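PDB 5TJJ: transcriptional regulator, IclR family from Alicyclobacillus acidocaldarius subsp. acidocaldarius, which is probably a DNA-binding transcription factor that controls gene expression through an N-terminal helix-turn-helix domain of the IclR type. Local coordinates for the interface of chains A and B. Numbering follows the deposited sequence. Chains: chain A/B, Transcriptional regulator, IclR family.

Contact 1: the interface of chains A and B. Residues chain A 21-22, 24, 69, 255; chain B 72, 76, 79, 83.
B:Leu83, just past the end of helix 73-82, puts its forked tip against the turn that follows helix 9-21 of chain A. Its two methyl branches do different jobs. CD1 faces backbone and lies 3.5 Å from the carbonyl O of A:Ser22, with the carbonyl of A:Leu21 nearly as close. CD2 turns to A:His24 and comes within 3.4 Å of the imidazole carbon CD2. It approaches that corner of the ring diagonally, and the two side chains run antiparallel as they pass. The imidazole gets there with CG anti to the backbone N (chi1 -152°).

A:Ser22 buries the most surface here, through its CB and carbonyl rather than its hydroxyl. CB rests 4.0 Å from CG of B:Arg79, whose aliphatic stem bends at chi2 and chi3 past the serine. A:Leu69 runs parallel to that stem, CD1 4.0 Å from CB of B:Arg79. No nitrogen or oxygen pairs across this patch, which holds by apolar packing against carbonyls. It fits the DNA-binding part of one chain to the linker helix of the other, probably as part of a dimer. At the inner end, CD1 of A:Leu69 sits 3.7 Å from the carbonyl O of B:Leu76.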
# COMPACT_ATOMS: atom_id res chain seq x y z
N LEU A 21 3.64 14.47 -0.34
CA LEU A 21 3.77 14.14 -1.77
C LEU A 21 2.73 13.16 -2.31
O LEU A 21 2.64 12.96 -3.51
CB LEU A 21 5.18 13.65 -2.08
CG LEU A 21 6.27 14.73 -1.87
CD1 LEU A 21 7.64 14.14 -2.13
CD2 LEU A 21 6.03 15.96 -2.77
N SER A 22 1.94 12.56 -1.42
CA SER A 22 0.91 11.63 -1.77
C SER A 22 -0.41 12.33 -1.98
O SER A 22 -1.38 11.68 -2.32
CB SER A 22 0.77 10.55 -0.67
OG SER A 22 0.10 11.06 0.48
N HIS A 24 -2.70 14.68 -4.23
CA HIS A 24 -2.75 15.02 -5.66
C HIS A 24 -2.20 16.42 -5.93
O HIS A 24 -1.45 16.60 -6.87
CB HIS A 24 -4.17 14.90 -6.28
CG HIS A 24 -4.14 14.57 -7.75
ND1 HIS A 24 -3.91 15.53 -8.72
CD2 HIS A 24 -4.20 13.39 -8.40
CE1 HIS A 24 -3.86 14.94 -9.90
NE2 HIS A 24 -4.03 13.65 -9.73
N LEU A 69 6.67 11.16 -5.11
CA LEU A 69 6.79 9.81 -4.56
C LEU A 69 7.60 8.90 -5.47
O LEU A 69 7.29 8.78 -6.65
CB LEU A 69 5.42 9.19 -4.32
CG LEU A 69 4.59 9.82 -3.20
CD1 LEU A 69 3.31 9.03 -2.96
CD2 LEU A 69 5.38 9.93 -1.90
N GLY A 255 -6.46 5.89 2.71
CA GLY A 255 -6.06 6.98 1.81
C GLY A 255 -6.66 8.35 2.05
O GLY A 255 -6.42 9.27 1.27
N TYR B 72 0.36 2.22 6.88
CA TYR B 72 0.46 3.48 6.15
C TYR B 72 1.16 3.34 4.79
O TYR B 72 0.91 4.11 3.86
CB TYR B 72 1.09 4.61 6.96
CG TYR B 72 0.67 5.87 6.33
CD1 TYR B 72 -0.55 6.41 6.61
CD2 TYR B 72 1.43 6.45 5.32
CE1 TYR B 72 -0.99 7.57 5.97
CE2 TYR B 72 0.99 7.58 4.65
CZ TYR B 72 -0.22 8.13 4.99
OH TYR B 72 -0.65 9.26 4.36
N LEU B 76 0.17 4.83 0.65
CA LEU B 76 1.35 5.51 0.18
C LEU B 76 1.85 4.89 -1.12
O LEU B 76 2.12 5.61 -2.10
CB LEU B 76 2.41 5.44 1.25
CG LEU B 76 3.68 6.24 1.04
CD1 LEU B 76 3.32 7.72 0.88
CD2 LEU B 76 4.62 6.03 2.22
N ARG B 79 -0.64 5.43 -3.97
CA ARG B 79 -0.51 6.79 -4.52
C ARG B 79 0.77 6.92 -5.37
O ARG B 79 0.80 7.64 -6.35
CB ARG B 79 -0.49 7.88 -3.43
CG ARG B 79 -1.72 8.08 -2.57
CD ARG B 79 -2.94 8.58 -3.33
NE ARG B 79 -3.62 7.50 -4.03
CZ ARG B 79 -4.30 6.49 -3.46
NH1 ARG B 79 -4.83 5.57 -4.24
NH2 ARG B 79 -4.48 6.41 -2.14
N LEU B 83 -0.46 8.44 -8.85
CA LEU B 83 -0.19 9.87 -9.06
C LEU B 83 0.77 10.14 -10.19
O LEU B 83 0.82 11.24 -10.68
CB LEU B 83 0.38 10.51 -7.80
CG LEU B 83 -0.57 10.57 -6.62
CD1 LEU B 83 0.21 11.05 -5.42
CD2 LEU B 83 -1.75 11.50 -6.91

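Contact 2: the interface of chains A and B. Residues chain A 71, 74-75, 78; chain B 77, 81, 87, 91, 118-119, 135-136.
A:Ile74 and B:Ile119 meet at the apolar centre, where helix 73-83 of chain A leans on strand 115-122 of chain B. Their CG2 methyls are 4.0 Å apart, and the side chains cross obliquely. With CG1 beside the backbone N (chi1 -62°), A:Ile74 sends its branches different ways. CG2 faces the strand, while CD1 reaches toward helix 73-82 of chain B and stops 3.9 Å from CA of B:Ala81. CD1 of B:Leu91 is a little farther from CG2, at 4.3 Å.

Two prolines flank this isoleucine. The ring of A:Pro75 presents CB to the loop leading into strand 138-140, 3.6 Å from CG1 of B:Val135 and 3.5 Å from CA of B:Gly136, where the lack of a side chain probably helps the backbone come close. On the other flank, CB of A:Pro71 lies over the face of the B:Tyr87 ring at its hydroxyl end, 3.8 Å from CZ.

The rim is polar but makes no bonds across: carbonyls of B:Gly77 and B:Ile119 border A:Ile74. The patch sets the linker helix of chain A against the linker helix and C-terminal domain of chain B, mainly by apolar packing. At its edge, CD1 of B:Ile119 meets the carbonyl O of A:Pro71 at 3.5 Å.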
# COMPACT_ATOMS: atom_id res chain seq x y z
N PRO A 71 9.54 5.18 -6.75
CA PRO A 71 8.97 3.87 -7.08
C PRO A 71 9.15 2.73 -6.06
O PRO A 71 8.42 1.75 -6.15
CB PRO A 71 9.67 3.52 -8.40
CG PRO A 71 10.99 4.24 -8.35
CD PRO A 71 10.76 5.47 -7.52
N ILE A 74 6.03 1.45 -4.11
CA ILE A 74 5.01 0.59 -4.71
C ILE A 74 5.12 -0.88 -4.23
O ILE A 74 4.10 -1.46 -3.82
CB ILE A 74 4.99 0.74 -6.24
CG1 ILE A 74 4.63 2.17 -6.62
CG2 ILE A 74 3.98 -0.21 -6.88
CD1 ILE A 74 5.05 2.58 -8.03
N PRO A 75 6.32 -1.48 -4.29
CA PRO A 75 6.42 -2.85 -3.78
C PRO A 75 6.37 -2.92 -2.27
O PRO A 75 5.89 -3.89 -1.76
CB PRO A 75 7.75 -3.36 -4.35
CG PRO A 75 8.53 -2.12 -4.63
CD PRO A 75 7.53 -1.12 -5.06
N ALA A 78 2.63 -3.09 -1.56
CA ALA A 78 2.11 -4.40 -1.95
C ALA A 78 2.48 -5.47 -0.93
O ALA A 78 1.66 -6.29 -0.59
CB ALA A 78 2.62 -4.78 -3.33
N GLY B 77 1.92 3.57 -1.14
CA GLY B 77 2.33 2.85 -2.33
C GLY B 77 1.31 2.91 -3.45
O GLY B 77 1.64 3.00 -4.62
N ALA B 81 1.93 4.81 -7.23
CA ALA B 81 1.54 4.24 -8.51
C ALA B 81 0.65 5.19 -9.22
O ALA B 81 1.04 5.67 -10.28
CB ALA B 81 0.86 2.90 -8.33
N TYR B 87 3.88 5.09 -14.04
CA TYR B 87 3.69 3.88 -13.25
C TYR B 87 2.23 3.41 -13.31
O TYR B 87 1.97 2.24 -13.44
CB TYR B 87 4.23 4.05 -11.82
CG TYR B 87 5.73 4.40 -11.75
CD1 TYR B 87 6.69 3.55 -12.26
CD2 TYR B 87 6.16 5.56 -11.14
CE1 TYR B 87 8.05 3.87 -12.20
CE2 TYR B 87 7.51 5.90 -11.08
CZ TYR B 87 8.45 5.05 -11.62
OH TYR B 87 9.79 5.38 -11.54
N LEU B 91 1.55 -0.42 -14.74
CA LEU B 91 0.89 -1.44 -13.89
C LEU B 91 -0.42 -1.96 -14.50
O LEU B 91 -0.70 -3.17 -14.45
CB LEU B 91 0.65 -0.95 -12.48
CG LEU B 91 1.88 -0.68 -11.60
CD1 LEU B 91 1.42 -0.03 -10.29
CD2 LEU B 91 2.69 -1.93 -11.27
N TYR B 118 11.56 -5.86 -8.84
CA TYR B 118 10.17 -6.11 -9.23
C TYR B 118 9.26 -5.10 -8.56
O TYR B 118 9.12 -5.09 -7.35
CB TYR B 118 9.76 -7.54 -8.84
CG TYR B 118 10.29 -8.64 -9.72
CD1 TYR B 118 10.89 -8.36 -10.99
CD2 TYR B 118 10.13 -9.98 -9.36
CE1 TYR B 118 11.32 -9.38 -11.83
CE2 TYR B 118 10.57 -11.01 -10.20
CZ TYR B 118 11.17 -10.71 -11.43
OH TYR B 118 11.61 -11.73 -12.28
N ILE B 119 8.66 -4.24 -9.38
CA ILE B 119 7.75 -3.18 -8.93
C ILE B 119 6.33 -3.73 -8.71
O ILE B 119 5.63 -3.34 -7.78
CB ILE B 119 7.73 -2.01 -9.96
CG1 ILE B 119 9.04 -1.22 -9.89
CG2 ILE B 119 6.55 -1.08 -9.78
CD1 ILE B 119 9.38 -0.60 -8.55
N VAL B 135 7.10 -9.78 -5.16
CA VAL B 135 7.13 -8.35 -5.51
C VAL B 135 8.08 -7.68 -4.55
O VAL B 135 8.12 -8.02 -3.37
CB VAL B 135 5.73 -7.72 -5.52
CG1 VAL B 135 5.79 -6.20 -5.53
CG2 VAL B 135 4.96 -8.19 -6.75
N GLY B 136 8.90 -6.78 -5.09
CA GLY B 136 9.92 -6.08 -4.29
C GLY B 136 11.25 -6.80 -4.16
O GLY B 136 12.16 -6.30 -3.49

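Contact 3: the interface of chains A and B. Residues chain A 55, 57, 72; chain B 7, 12, 15, 19.
B:Lys19 reaches from helix 9-22 of chain B to A:Glu55, and its side-chain amine NZ is gripped by two oxygens of that one residue. NZ forms a salt bridge with the carboxylate OE1 at 3.0 Å, meeting it on the anti side and 16° out of the carboxylate plane. The same NZ gives a hydrogen bond to the backbone O of A:Glu55 at 3.1 Å, with a bent C=O...N angle of 117°. The glutamate folds at chi2 (-84°), which brings its carboxylate back toward the lysine.

Around this pair the contacts are apolar. The lysine stem, extended beyond CG, crosses the ring of A:Tyr72 at about a right angle. Its CE lies over one face, 3.9 Å from the centroid and shifted toward the rim, while CG stands 3.6 Å from CZ. A:Phe57 meets the stem about a right angle away from the tyrosine, CE1 3.7 Å from CE of the lysine. One helical turn earlier, B:Ala15 props up the glutamate stem and sets its CB over the face of the A:Phe57 ring, near CZ and CE2. The two rings border the end of the lysine stem, and NZ reaches A:Glu55, just past helix 42-54 in chain A's helix-turn-helix region. CB of B:Ala15 touches CG of A:Glu55 at 3.6 Å.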
# COMPACT_ATOMS: atom_id res chain seq x y z
N GLU A 55 17.62 6.36 -1.83
CA GLU A 55 17.01 5.05 -1.60
C GLU A 55 15.82 4.78 -2.53
O GLU A 55 15.20 3.72 -2.40
CB GLU A 55 16.57 4.91 -0.13
CG GLU A 55 17.62 5.25 0.94
CD GLU A 55 18.58 4.10 1.30
OE1 GLU A 55 18.55 3.01 0.65
OE2 GLU A 55 19.39 4.29 2.26
N PHE A 57 12.88 6.23 -2.58
CA PHE A 57 11.61 6.50 -1.93
C PHE A 57 10.99 7.83 -2.42
O PHE A 57 9.79 8.06 -2.27
CB PHE A 57 11.77 6.58 -0.41
CG PHE A 57 11.92 5.24 0.29
CD1 PHE A 57 12.38 4.10 -0.36
CD2 PHE A 57 11.68 5.15 1.65
CE1 PHE A 57 12.55 2.89 0.34
CE2 PHE A 57 11.85 3.95 2.35
CZ PHE A 57 12.27 2.82 1.70
N TYR A 72 10.07 2.85 -5.13
CA TYR A 72 10.26 1.81 -4.12
C TYR A 72 9.04 1.67 -3.21
O TYR A 72 8.76 0.58 -2.69
CB TYR A 72 11.53 2.06 -3.26
CG TYR A 72 12.26 0.80 -2.91
CD1 TYR A 72 11.68 -0.15 -2.06
CD2 TYR A 72 13.51 0.53 -3.44
CE1 TYR A 72 12.34 -1.33 -1.75
CE2 TYR A 72 14.19 -0.65 -3.13
CZ TYR A 72 13.59 -1.57 -2.29
OH TYR A 72 14.25 -2.74 -1.99
N GLN B 7 23.83 12.69 3.40
CA GLN B 7 22.96 11.60 3.78
C GLN B 7 22.63 11.79 5.26
O GLN B 7 23.52 12.07 6.06
CB GLN B 7 23.66 10.27 3.56
CG GLN B 7 22.75 9.07 3.66
CD GLN B 7 23.40 7.80 3.15
OE1 GLN B 7 22.82 7.06 2.36
NE2 GLN B 7 24.63 7.56 3.59
N ALA B 12 18.33 7.15 6.25
CA ALA B 12 18.93 6.01 5.55
C ALA B 12 18.70 4.70 6.34
O ALA B 12 18.35 3.68 5.75
CB ALA B 12 20.41 6.24 5.32
N ALA B 15 14.98 3.62 5.89
CA ALA B 15 14.85 2.98 4.58
C ALA B 15 15.37 1.56 4.56
O ALA B 15 14.75 0.69 4.00
CB ALA B 15 15.60 3.79 3.52
N LYS B 19 13.23 -1.90 3.84
CA LYS B 19 13.62 -2.83 2.77
C LYS B 19 13.83 -4.23 3.32
O LYS B 19 13.45 -5.21 2.67
CB LYS B 19 14.84 -2.34 2.01
CG LYS B 19 14.55 -1.13 1.14
CD LYS B 19 15.84 -0.58 0.48
CE LYS B 19 15.62 0.83 -0.05
NZ LYS B 19 16.68 1.36 -0.97

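Contact 4: the interface of chains A and B. Residues chain A 72, 75-76, 79; chain B 18-19, 22, 69, 136.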
# COMPACT_ATOMS: atom_id res chain seq x y z
N TYR A 72 10.07 2.85 -5.13
CA TYR A 72 10.26 1.81 -4.12
C TYR A 72 9.04 1.67 -3.21
O TYR A 72 8.76 0.58 -2.69
CB TYR A 72 11.53 2.06 -3.26
CG TYR A 72 12.26 0.80 -2.91
CD1 TYR A 72 11.68 -0.15 -2.06
CD2 TYR A 72 13.51 0.53 -3.44
CE1 TYR A 72 12.34 -1.33 -1.75
CE2 TYR A 72 14.19 -0.65 -3.13
CZ TYR A 72 13.59 -1.57 -2.29
OH TYR A 72 14.25 -2.74 -1.99
N PRO A 75 6.32 -1.48 -4.29
CA PRO A 75 6.42 -2.85 -3.78
C PRO A 75 6.37 -2.92 -2.27
O PRO A 75 5.89 -3.89 -1.76
CB PRO A 75 7.75 -3.36 -4.35
CG PRO A 75 8.53 -2.12 -4.63
CD PRO A 75 7.53 -1.12 -5.06
N LEU A 76 6.81 -1.91 -1.56
CA LEU A 76 6.56 -1.84 -0.10
C LEU A 76 5.11 -1.91 0.27
O LEU A 76 4.74 -2.63 1.19
CB LEU A 76 7.12 -0.56 0.51
CG LEU A 76 8.63 -0.45 0.56
CD1 LEU A 76 8.96 0.77 1.38
CD2 LEU A 76 9.26 -1.69 1.14
N ARG A 79 3.72 -5.44 -0.45
CA ARG A 79 4.17 -6.40 0.56
C ARG A 79 3.53 -6.20 1.92
O ARG A 79 3.19 -7.18 2.58
CB ARG A 79 5.68 -6.35 0.73
CG ARG A 79 6.44 -6.79 -0.50
CD ARG A 79 6.22 -8.24 -0.84
NE ARG A 79 7.04 -9.10 -0.01
CZ ARG A 79 7.50 -10.29 -0.38
NH1 ARG A 79 7.23 -10.79 -1.60
NH2 ARG A 79 8.25 -11.01 0.46
N LEU B 18 12.93 -0.72 6.36
CA LEU B 18 11.76 -1.00 5.53
C LEU B 18 12.07 -2.03 4.47
O LEU B 18 11.26 -2.94 4.22
CB LEU B 18 11.20 0.29 4.90
CG LEU B 18 10.50 1.25 5.88
CD1 LEU B 18 9.95 2.48 5.16
CD2 LEU B 18 9.36 0.58 6.62
N LYS B 19 13.23 -1.90 3.84
CA LYS B 19 13.62 -2.83 2.77
C LYS B 19 13.83 -4.23 3.32
O LYS B 19 13.45 -5.21 2.67
CB LYS B 19 14.84 -2.34 2.01
CG LYS B 19 14.55 -1.13 1.14
CD LYS B 19 15.84 -0.58 0.48
CE LYS B 19 15.62 0.83 -0.05
NZ LYS B 19 16.68 1.36 -0.97
N SER B 22 10.48 -6.03 3.99
CA SER B 22 9.80 -6.51 2.75
C SER B 22 10.29 -7.90 2.26
O SER B 22 9.59 -8.57 1.51
CB SER B 22 9.90 -5.47 1.61
OG SER B 22 11.22 -5.39 1.11
N LEU B 69 6.11 -4.47 8.21
CA LEU B 69 5.65 -3.31 7.45
C LEU B 69 4.22 -2.95 7.85
O LEU B 69 3.38 -3.82 8.05
CB LEU B 69 5.69 -3.56 5.96
CG LEU B 69 7.06 -3.78 5.32
CD1 LEU B 69 6.79 -4.15 3.89
CD2 LEU B 69 7.99 -2.57 5.41
N GLY B 136 8.90 -6.78 -5.09
CA GLY B 136 9.92 -6.08 -4.29
C GLY B 136 11.25 -6.80 -4.16
O GLY B 136 12.16 -6.30 -3.49
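A:Leu76 and A:Arg79 both hold CG anti to their carbonyl carbon and diverge toward B:Ser22. The leucine (chi1 -69°) extends its CD2 methyl to 3.9 Å from the serine CB, while CD1 points at the stem of B:Leu18, the two leucine side chains crossing at about a right angle. The arginine bends at chi2 and again at chi3 (-80°), curling its guanidinium over the C-terminal end of helix 9-22.

There the carbonyl O of B:Ser22 lies 3.0 Å from both NE and NH2. The oxygen lies beyond the NE/NH2 edge but well out of the guanidinium plane, and the N-H groups point elsewhere, which makes this a close polar approach, not a hydrogen bond. If charged, the guanidinium could still be drawn to the carbonyls at the helix end. The serine hydroxyl turns inward: OG gives a hydrogen bond to the backbone O of B:Lys19 at 2.7 Å, within the last turn of helix 9-22.

Beside the arginine stem, CD1 of B:Leu69 lies 4.0 Å from CB of A:Arg79 and also borders the carbonyl O of A:Leu76. Together these contacts tie the linker helix of chain A to the helix-turn-helix region of chain B, and probably help set how the DNA-binding parts stand in a dimer.

Helix 73-83 of chain A runs through contact 2 and contact 4, whose centres are about 9 Å apart and which share A:Pro75 and B:Gly136. Contact 4 passes into contact 3, about 10 Å away, through A:Tyr72 and B:Lys19. Contact 1 lies about 15 Å from contact 4 and is its rough counterpart with the chains exchanged: Ser22, Leu69, Leu76 and Arg79 recur in both. The interface is not an exact two-fold, and the differing Leu76 chi1 is one sign of it. The linker helices form its middle, joining the DNA-binding parts to the C-terminal domain in what is probably a dimer.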